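Local atomic coordinates of glutamate racemase (Francisella tularensis subsp. tularensis, PDB entry 3OUT), a protein that belongs to the Asp/Glu/hydantoin racemase family and is built from two domains, each with a parallel beta sheet flanked by helices. Residues B[141-153]-B[166-179]. Numbering follows the deposited sequence.
Sequences VYSNPCGLFVSMI and VAKEYLSYFHDKNI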
ATOM      1  N   VAL B 141     -12.837 -17.829 -30.278  1.00 10.92           N
ATOM      2  CA  VAL B 141     -11.723 -17.501 -29.360  1.00 11.05           C
ATOM      3  C   VAL B 141     -11.562 -18.567 -28.272  1.00 10.90           C
ATOM      4  O   VAL B 141     -12.501 -18.854 -27.543  1.00 13.46           O
ATOM      5  CB  VAL B 141     -11.908 -16.126 -28.713  1.00 10.92           C
ATOM      6  CG1 VAL B 141     -10.678 -15.789 -27.806  1.00 10.00           C
ATOM      7  CG2 VAL B 141     -12.111 -15.034 -29.761  1.00 10.31           C
ATOM      8  N   TYR B 142     -10.387 -19.194 -28.249  1.00 11.19           N
ATOM      9  CA  TYR B 142     -10.027 -20.193 -27.244  1.00 11.90           C
ATOM     10  C   TYR B 142      -8.955 -19.595 -26.320  1.00 12.04           C
ATOM     11  O   TYR B 142      -7.927 -19.108 -26.783  1.00 12.45           O
ATOM     12  CB  TYR B 142      -9.466 -21.420 -27.926  1.00 12.85           C
ATOM     13  CG  TYR B 142     -10.501 -22.172 -28.731  1.00 15.96           C
ATOM     14  CD1 TYR B 142     -11.417 -23.024 -28.108  1.00 18.37           C
ATOM     15  CD2 TYR B 142     -10.542 -22.026 -30.090  1.00 17.40           C
ATOM     16  CE1 TYR B 142     -12.355 -23.734 -28.866  1.00 21.15           C
ATOM     17  CE2 TYR B 142     -11.471 -22.713 -30.862  1.00 20.70           C
ATOM     18  CZ  TYR B 142     -12.365 -23.560 -30.248  1.00 21.98           C
ATOM     19  OH  TYR B 142     -13.251 -24.240 -31.061  1.00 27.18           O
ATOM     20  N   SER B 143      -9.233 -19.613 -25.029  1.00 12.28           N
ATOM     21  CA  SER B 143      -8.366 -18.964 -24.061  1.00 12.51           C
ATOM     22  C   SER B 143      -7.920 -19.944 -22.997  1.00 13.43           C
ATOM     23  O   SER B 143      -8.723 -20.777 -22.530  1.00 13.83           O
ATOM     24  CB  SER B 143      -9.131 -17.831 -23.395  1.00 12.71           C
ATOM     25  OG  SER B 143      -9.547 -16.830 -24.315  1.00 13.30           O
ATOM     26  N   ASN B 144      -6.656 -19.840 -22.588  1.00 11.97           N
ATOM     27  CA  ASN B 144      -6.136 -20.684 -21.506  1.00 12.03           C
ATOM     28  C   ASN B 144      -5.117 -19.913 -20.663  1.00 10.88           C
ATOM     29  O   ASN B 144      -4.175 -19.392 -21.204  1.00 10.96           O
ATOM     30  CB  ASN B 144      -5.497 -21.960 -22.058  1.00 12.53           C
ATOM     31  CG  ASN B 144      -5.472 -23.105 -21.042  1.00 13.56           C
ATOM     32  OD1 ASN B 144      -6.412 -23.271 -20.262  1.00 16.92           O
ATOM     33  ND2 ASN B 144      -4.404 -23.919 -21.079  1.00 14.04           N
ATOM     34  N   PRO B 145      -5.300 -19.893 -19.315  1.00  9.99           N
ATOM     35  CA  PRO B 145      -4.285 -19.250 -18.472  1.00 10.16           C
ATOM     36  C   PRO B 145      -2.979 -20.068 -18.400  1.00 10.41           C
ATOM     37  O   PRO B 145      -3.004 -21.292 -18.525  1.00 11.49           O
ATOM     38  CB  PRO B 145      -4.974 -19.158 -17.111  1.00 10.70           C
ATOM     39  CG  PRO B 145      -5.938 -20.189 -17.088  1.00 12.86           C
ATOM     40  CD  PRO B 145      -6.385 -20.457 -18.507  1.00 10.44           C
ATOM     41  N   CYS B 146      -1.839 -19.390 -18.231  1.00 10.30           N
ATOM     42  CA  CYS B 146      -0.550 -20.063 -18.097  1.00  9.79           C
ATOM     43  C   CYS B 146       0.108 -19.592 -16.814  1.00  9.10           C
ATOM     44  O   CYS B 146       1.158 -18.944 -16.842  1.00 10.11           O
ATOM     45  CB  CYS B 146       0.351 -19.760 -19.275  1.00  9.92           C
ATOM     46  SG  CYS B 146      -0.287 -20.349 -20.900  1.00 11.82           S
ATOM     47  N   GLY B 147      -0.517 -19.917 -15.686  1.00  9.96           N
ATOM     48  CA  GLY B 147      -0.157 -19.295 -14.403  1.00  9.23           C
ATOM     49  C   GLY B 147       1.318 -19.270 -14.040  1.00  9.81           C
ATOM     50  O   GLY B 147       1.829 -18.237 -13.580  1.00 10.44           O
ATOM     51  N   LEU B 148       2.023 -20.388 -14.258  1.00  8.19           N
ATOM     52  CA  LEU B 148       3.429 -20.489 -13.875  1.00  8.41           C
ATOM     53  C   LEU B 148       4.392 -19.706 -14.746  1.00  8.06           C
ATOM     54  O   LEU B 148       5.519 -19.423 -14.299  1.00  8.07           O
ATOM     55  CB  LEU B 148       3.909 -21.938 -13.817  1.00  9.09           C
ATOM     56  CG  LEU B 148       5.234 -22.287 -13.110  1.00 10.04           C
ATOM     57  CD1 LEU B 148       5.347 -21.681 -11.676  1.00  7.90           C
ATOM     58  CD2 LEU B 148       5.412 -23.812 -13.050  1.00  9.36           C
ATOM     59  N   PHE B 149       3.978 -19.308 -15.955  1.00  8.41           N
ATOM     60  CA  PHE B 149       4.962 -18.726 -16.861  1.00  8.72           C
ATOM     61  C   PHE B 149       5.684 -17.468 -16.320  1.00  7.95           C
ATOM     62  O   PHE B 149       6.893 -17.309 -16.509  1.00  8.60           O
ATOM     63  CB  PHE B 149       4.322 -18.359 -18.208  1.00  9.06           C
ATOM     64  CG  PHE B 149       4.225 -19.477 -19.242  1.00  9.58           C
ATOM     65  CD1 PHE B 149       4.718 -20.763 -19.043  1.00 10.92           C
ATOM     66  CD2 PHE B 149       3.594 -19.195 -20.447  1.00 11.28           C
ATOM     67  CE1 PHE B 149       4.640 -21.715 -20.046  1.00 12.13           C
ATOM     68  CE2 PHE B 149       3.455 -20.171 -21.440  1.00 10.53           C
ATOM     69  CZ  PHE B 149       4.006 -21.408 -21.248  1.00 10.55           C
ATOM     70  N   VAL B 150       4.957 -16.547 -15.705  1.00  9.29           N
ATOM     71  CA  VAL B 150       5.559 -15.316 -15.244  1.00  8.06           C
ATOM     72  C   VAL B 150       6.709 -15.572 -14.271  1.00  8.27           C
ATOM     73  O   VAL B 150       7.828 -15.094 -14.485  1.00  8.48           O
ATOM     74  CB  VAL B 150       4.528 -14.347 -14.634  1.00  8.71           C
ATOM     75  CG1 VAL B 150       5.185 -13.259 -13.806  1.00  8.04           C
ATOM     76  CG2 VAL B 150       3.645 -13.717 -15.749  1.00  9.12           C
ATOM     77  N   SER B 151       6.463 -16.324 -13.202  1.00  8.12           N
ATOM     78  CA  SER B 151       7.535 -16.590 -12.228  1.00  8.22           C
ATOM     79  C   SER B 151       8.696 -17.387 -12.850  1.00  9.08           C
ATOM     80  O   SER B 151       9.854 -17.107 -12.596  1.00  9.31           O
ATOM     81  CB  SER B 151       6.976 -17.308 -11.017  1.00  8.43           C
ATOM     82  OG  SER B 151       8.049 -17.465 -10.078  1.00  9.41           O
HETATM   83  N   MSE B 152       8.356 -18.373 -13.668  1.00  8.83           N
HETATM   84  CA  MSE B 152       9.310 -19.234 -14.363  1.00  9.21           C
HETATM   85  C   MSE B 152      10.312 -18.357 -15.122  1.00  9.06           C
HETATM   86  O   MSE B 152      11.526 -18.535 -15.005  1.00  8.79           O
HETATM   87  CB  MSE B 152       8.549 -20.177 -15.336  1.00  9.88           C
HETATM   88  CG  MSE B 152       9.422 -21.103 -16.050  1.00 11.52           C
HETATM   89 SE   MSE B 152       8.409 -22.189 -17.316  1.00 16.95          SE
HETATM   90  CE  MSE B 152       8.252 -20.768 -18.666  1.00 10.87           C
ATOM     91  N   ILE B 153       9.785 -17.392 -15.863  1.00  7.85           N
ATOM     92  CA  ILE B 153      10.605 -16.535 -16.704  1.00  8.53           C
ATOM     93  C   ILE B 153      11.428 -15.571 -15.841  1.00  8.85           C
ATOM     94  O   ILE B 153      12.623 -15.322 -16.092  1.00 10.29           O
ATOM     95  CB  ILE B 153       9.705 -15.817 -17.760  1.00  8.73           C
ATOM     96  CG1 ILE B 153       9.236 -16.852 -18.795  1.00  9.34           C
ATOM     97  CG2 ILE B 153      10.418 -14.644 -18.442  1.00  8.27           C
ATOM     98  CD1 ILE B 153       8.053 -16.349 -19.613  1.00 10.24           C
ATOM     99  N   VAL B 166       6.429 -27.326 -19.004  1.00 13.75           N
ATOM    100  CA  VAL B 166       5.394 -26.429 -18.511  1.00 13.35           C
ATOM    101  C   VAL B 166       4.534 -25.928 -19.697  1.00 12.27           C
ATOM    102  O   VAL B 166       3.329 -25.896 -19.594  1.00 13.71           O
ATOM    103  CB  VAL B 166       5.996 -25.233 -17.725  1.00 12.06           C
ATOM    104  CG1 VAL B 166       4.877 -24.257 -17.288  1.00 13.34           C
ATOM    105  CG2 VAL B 166       6.793 -25.765 -16.489  1.00 12.64           C
ATOM    106  N   ALA B 167       5.173 -25.546 -20.807  1.00 12.73           N
ATOM    107  CA  ALA B 167       4.438 -25.100 -21.994  1.00 12.86           C
ATOM    108  C   ALA B 167       3.534 -26.220 -22.528  1.00 14.66           C
ATOM    109  O   ALA B 167       2.376 -25.969 -22.900  1.00 15.18           O
ATOM    110  CB  ALA B 167       5.383 -24.578 -23.080  1.00 13.74           C
ATOM    111  N   LYS B 168       4.023 -27.456 -22.556  1.00 14.82           N
ATOM    112  CA  LYS B 168       3.151 -28.581 -23.011  1.00 16.68           C
ATOM    113  C   LYS B 168       1.913 -28.686 -22.145  1.00 16.45           C
ATOM    114  O   LYS B 168       0.796 -28.883 -22.650  1.00 16.63           O
ATOM    115  CB  LYS B 168       3.919 -29.914 -23.074  1.00 17.44           C
ATOM    116  CG  LYS B 168       5.006 -29.932 -24.133  1.00 24.10           C
ATOM    117  CD  LYS B 168       5.720 -31.294 -24.196  1.00 30.92           C
ATOM    118  CE  LYS B 168       7.054 -31.222 -24.947  1.00 34.65           C
ATOM    119  NZ  LYS B 168       7.984 -32.338 -24.579  1.00 38.70           N
ATOM    120  N   GLU B 169       2.075 -28.503 -20.831  1.00 15.84           N
ATOM    121  CA  GLU B 169       0.949 -28.578 -19.914  1.00 17.18           C
ATOM    122  C   GLU B 169      -0.149 -27.565 -20.264  1.00 16.22           C
ATOM    123  O   GLU B 169      -1.332 -27.904 -20.246  1.00 17.79           O
ATOM    124  CB  GLU B 169       1.444 -28.372 -18.470  1.00 18.98           C
ATOM    125  CG  GLU B 169       0.376 -28.332 -17.422  1.00 22.61           C
ATOM    126  CD  GLU B 169      -0.212 -29.685 -17.073  1.00 29.72           C
ATOM    127  OE1 GLU B 169       0.357 -30.738 -17.460  1.00 32.53           O
ATOM    128  OE2 GLU B 169      -1.260 -29.664 -16.384  1.00 36.33           O
ATOM    129  N   TYR B 170       0.247 -26.332 -20.593  1.00 15.00           N
ATOM    130  CA  TYR B 170      -0.689 -25.264 -20.852  1.00 14.11           C
ATOM    131  C   TYR B 170      -1.177 -25.222 -22.306  1.00 15.06           C
ATOM    132  O   TYR B 170      -2.283 -24.748 -22.570  1.00 16.32           O
ATOM    133  CB  TYR B 170      -0.048 -23.907 -20.532  1.00 13.67           C
ATOM    134  CG  TYR B 170       0.192 -23.655 -19.054  1.00 10.65           C
ATOM    135  CD1 TYR B 170      -0.778 -23.969 -18.114  1.00 11.56           C
ATOM    136  CD2 TYR B 170       1.392 -23.090 -18.598  1.00  9.29           C
ATOM    137  CE1 TYR B 170      -0.573 -23.735 -16.745  1.00 11.10           C
ATOM    138  CE2 TYR B 170       1.585 -22.846 -17.228  1.00 10.74           C
ATOM    139  CZ  TYR B 170       0.616 -23.163 -16.322  1.00 10.32           C
ATOM    140  OH  TYR B 170       0.796 -22.907 -14.989  1.00 11.20           O
ATOM    141  N   LEU B 171      -0.353 -25.647 -23.235  1.00 15.45           N
ATOM    142  CA  LEU B 171      -0.665 -25.470 -24.673  1.00 16.41           C
ATOM    143  C   LEU B 171      -1.342 -26.669 -25.310  1.00 17.67           C
ATOM    144  O   LEU B 171      -1.870 -26.556 -26.426  1.00 16.45           O
ATOM    145  CB  LEU B 171       0.603 -25.126 -25.453  1.00 15.80           C
ATOM    146  CG  LEU B 171       1.304 -23.830 -25.089  1.00 17.89           C
ATOM    147  CD1 LEU B 171       2.617 -23.740 -25.766  1.00 16.16           C
ATOM    148  CD2 LEU B 171       0.424 -22.606 -25.416  1.00 17.73           C
ATOM    149  N   SER B 172      -1.347 -27.804 -24.614  0.50 18.35           N
ATOM    150  CA  SER B 172      -2.011 -29.007 -25.126  0.50 19.33           C
ATOM    151  C   SER B 172      -3.511 -28.760 -25.349  0.50 19.66           C
ATOM    152  O   SER B 172      -4.104 -29.352 -26.262  0.50 20.37           O
ATOM    153  CB  SER B 172      -1.772 -30.192 -24.181  0.50 19.58           C
ATOM    154  OG  SER B 172      -2.280 -29.918 -22.894  0.50 20.35           O
ATOM    155  N   TYR B 173      -4.109 -27.880 -24.540  1.00 19.34           N
ATOM    156  CA  TYR B 173      -5.496 -27.449 -24.724  1.00 19.49           C
ATOM    157  C   TYR B 173      -5.801 -27.042 -26.177  1.00 18.60           C
ATOM    158  O   TYR B 173      -6.930 -27.211 -26.599  1.00 19.50           O
ATOM    159  CB  TYR B 173      -5.822 -26.289 -23.776  1.00 19.73           C
ATOM    160  CG  TYR B 173      -7.132 -25.577 -24.016  1.00 19.84           C
ATOM    161  CD1 TYR B 173      -8.331 -26.159 -23.670  1.00 23.70           C
ATOM    162  CD2 TYR B 173      -7.168 -24.297 -24.566  1.00 17.65           C
ATOM    163  CE1 TYR B 173      -9.539 -25.486 -23.872  1.00 25.25           C
ATOM    164  CE2 TYR B 173      -8.359 -23.634 -24.770  1.00 20.56           C
ATOM    165  CZ  TYR B 173      -9.532 -24.224 -24.423  1.00 22.62           C
ATOM    166  OH  TYR B 173     -10.715 -23.569 -24.603  1.00 26.61           O
ATOM    167  N   PHE B 174      -4.812 -26.507 -26.904  1.00 19.04           N
ATOM    168  CA  PHE B 174      -5.045 -25.951 -28.245  1.00 19.24           C
ATOM    169  C   PHE B 174      -4.887 -26.966 -29.365  1.00 20.79           C
ATOM    170  O   PHE B 174      -5.200 -26.666 -30.502  1.00 20.17           O
ATOM    171  CB  PHE B 174      -4.111 -24.771 -28.529  1.00 18.28           C
ATOM    172  CG  PHE B 174      -4.333 -23.609 -27.608  1.00 16.06           C
ATOM    173  CD1 PHE B 174      -5.388 -22.766 -27.802  1.00 14.10           C
ATOM    174  CD2 PHE B 174      -3.469 -23.368 -26.559  1.00 14.71           C
ATOM    175  CE1 PHE B 174      -5.605 -21.682 -26.959  1.00 15.56           C
ATOM    176  CE2 PHE B 174      -3.669 -22.312 -25.703  1.00 13.83           C
ATOM    177  CZ  PHE B 174      -4.742 -21.465 -25.902  1.00 14.07           C
ATOM    178  N   HIS B 175      -4.374 -28.151 -29.062  1.00 23.41           N
ATOM    179  CA  HIS B 175      -3.995 -29.050 -30.167  1.00 25.24           C
ATOM    180  C   HIS B 175      -5.168 -29.441 -31.068  1.00 26.24           C
ATOM    181  O   HIS B 175      -4.988 -29.536 -32.286  1.00 28.04           O
ATOM    182  CB  HIS B 175      -3.252 -30.282 -29.666  1.00 25.12           C
ATOM    183  CG  HIS B 175      -1.815 -30.015 -29.367  1.00 27.55           C
ATOM    184  ND1 HIS B 175      -1.165 -30.548 -28.271  1.00 29.43           N
ATOM    185  CD2 HIS B 175      -0.901 -29.255 -30.016  1.00 28.99           C
ATOM    186  CE1 HIS B 175       0.089 -30.127 -28.259  1.00 29.65           C
ATOM    187  NE2 HIS B 175       0.274 -29.336 -29.304  1.00 31.05           N
ATOM    188  N   ASP B 176      -6.350 -29.629 -30.503  1.00 26.79           N
ATOM    189  CA  ASP B 176      -7.518 -29.992 -31.326  1.00 27.71           C
ATOM    190  C   ASP B 176      -8.369 -28.786 -31.769  1.00 26.64           C
ATOM    191  O   ASP B 176      -9.454 -28.986 -32.320  1.00 27.35           O
ATOM    192  CB  ASP B 176      -8.410 -31.008 -30.579  1.00 28.35           C
ATOM    193  CG  ASP B 176      -9.130 -30.405 -29.394  1.00 31.28           C
ATOM    194  OD1 ASP B 176      -8.768 -29.308 -28.973  1.00 34.91           O
ATOM    195  OD2 ASP B 176     -10.058 -31.036 -28.858  1.00 34.85           O
ATOM    196  N   LYS B 177      -7.905 -27.549 -31.548  1.00 24.48           N
ATOM    197  CA  LYS B 177      -8.781 -26.377 -31.749  1.00 24.07           C
ATOM    198  C   LYS B 177      -8.617 -25.707 -33.108  1.00 22.78           C
ATOM    199  O   LYS B 177      -9.388 -24.799 -33.429  1.00 23.22           O
ATOM    200  CB  LYS B 177      -8.543 -25.300 -30.659  1.00 23.90           C
ATOM    201  CG  LYS B 177      -8.706 -25.753 -29.197  1.00 25.53           C
ATOM    202  CD  LYS B 177     -10.069 -26.391 -28.936  1.00 28.15           C
ATOM    203  CE  LYS B 177     -10.402 -26.490 -27.448  1.00 29.84           C
ATOM    204  NZ  LYS B 177      -9.754 -27.649 -26.774  1.00 29.28           N
ATOM    205  N   ASN B 178      -7.617 -26.114 -33.887  1.00 22.07           N
ATOM    206  CA  ASN B 178      -7.371 -25.552 -35.201  1.00 22.04           C
ATOM    207  C   ASN B 178      -7.265 -24.014 -35.173  1.00 19.96           C
ATOM    208  O   ASN B 178      -7.833 -23.301 -36.020  1.00 18.77           O
ATOM    209  CB  ASN B 178      -8.468 -26.002 -36.188  1.00 22.88           C
ATOM    210  CG  ASN B 178      -8.620 -27.508 -36.251  1.00 27.69           C
ATOM    211  OD1 ASN B 178      -7.650 -28.228 -36.510  1.00 34.85           O
ATOM    212  ND2 ASN B 178      -9.846 -28.001 -36.009  1.00 32.28           N
ATOM    213  N   ILE B 179      -6.519 -23.485 -34.205  1.00 17.40           N
ATOM    214  CA  ILE B 179      -6.304 -22.033 -34.177  1.00 15.67           C
ATOM    215  C   ILE B 179      -5.395 -21.561 -35.325  1.00 14.72           C
ATOM    216  O   ILE B 179      -4.444 -22.258 -35.742  1.00 15.20           O
ATOM    217  CB  ILE B 179      -5.795 -21.525 -32.769  1.00 14.72           C
ATOM    218  CG1 ILE B 179      -4.314 -21.807 -32.556  1.00 15.39           C
ATOM    219  CG2 ILE B 179      -6.653 -22.105 -31.644  1.00 15.37           C
ATOM    220  CD1 ILE B 179      -3.780 -21.304 -31.122  1.00 13.96           C
TER
HETATM  221  O   HOH W   1     -12.171 -24.589 -33.718  1.00 32.30           O
HETATM  222  O   HOH W   2     -11.605 -21.135 -24.287  1.00 18.13           O
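Tyr170 and Asn144 join helix 161-171 to strand 140-145, an outermost strand, within this chain, of the four-stranded parallel sheet in this alpha/beta fold. After the strand, a type I beta turn from Cys146 to Phe149 leads into helix 149-154. The segments 149-153 and 166-171 of the two helices run nearly antiparallel.

Two direct hydrogen bonds cross the contact. Asn144 ND2 donates a bent hydrogen bond to Tyr170 O at 2.7 Å, in the carbonyl plane and on a lone pair. The side chain reaches it because CG is anti to the backbone N (chi1 -156°). At the other end of Tyr170, the hydroxyl OH accepts from Leu148 N at 2.9 Å, a fairly straight bond.

The Tyr170 ring between these bonds is packed by CH-pi, sulfur-aromatic and T-shaped contacts. Cys146 CA sits over its centre, 3.5 Å from the centroid, and Cys146 SG approaches obliquely. The ring turns its edge to the face of Phe149, with planes at 88°.

Aliphatic packing adds to this. Phe149 CZ touches Ala167, while Met152 SE packs on Val166 CB. Leu148 packs on Leu148 of the second subunit.

Further along, the Lys177 chain lies over one face of Tyr142. Its NZ bends away to Tyr173 O and a salt bridge with Asp176. Waters complete this end: one bridges Ser143 N and Tyr173 OH, and another accepts from Tyr142 OH at 2.9 Å and donates to Lys177 O at 2.8 Å.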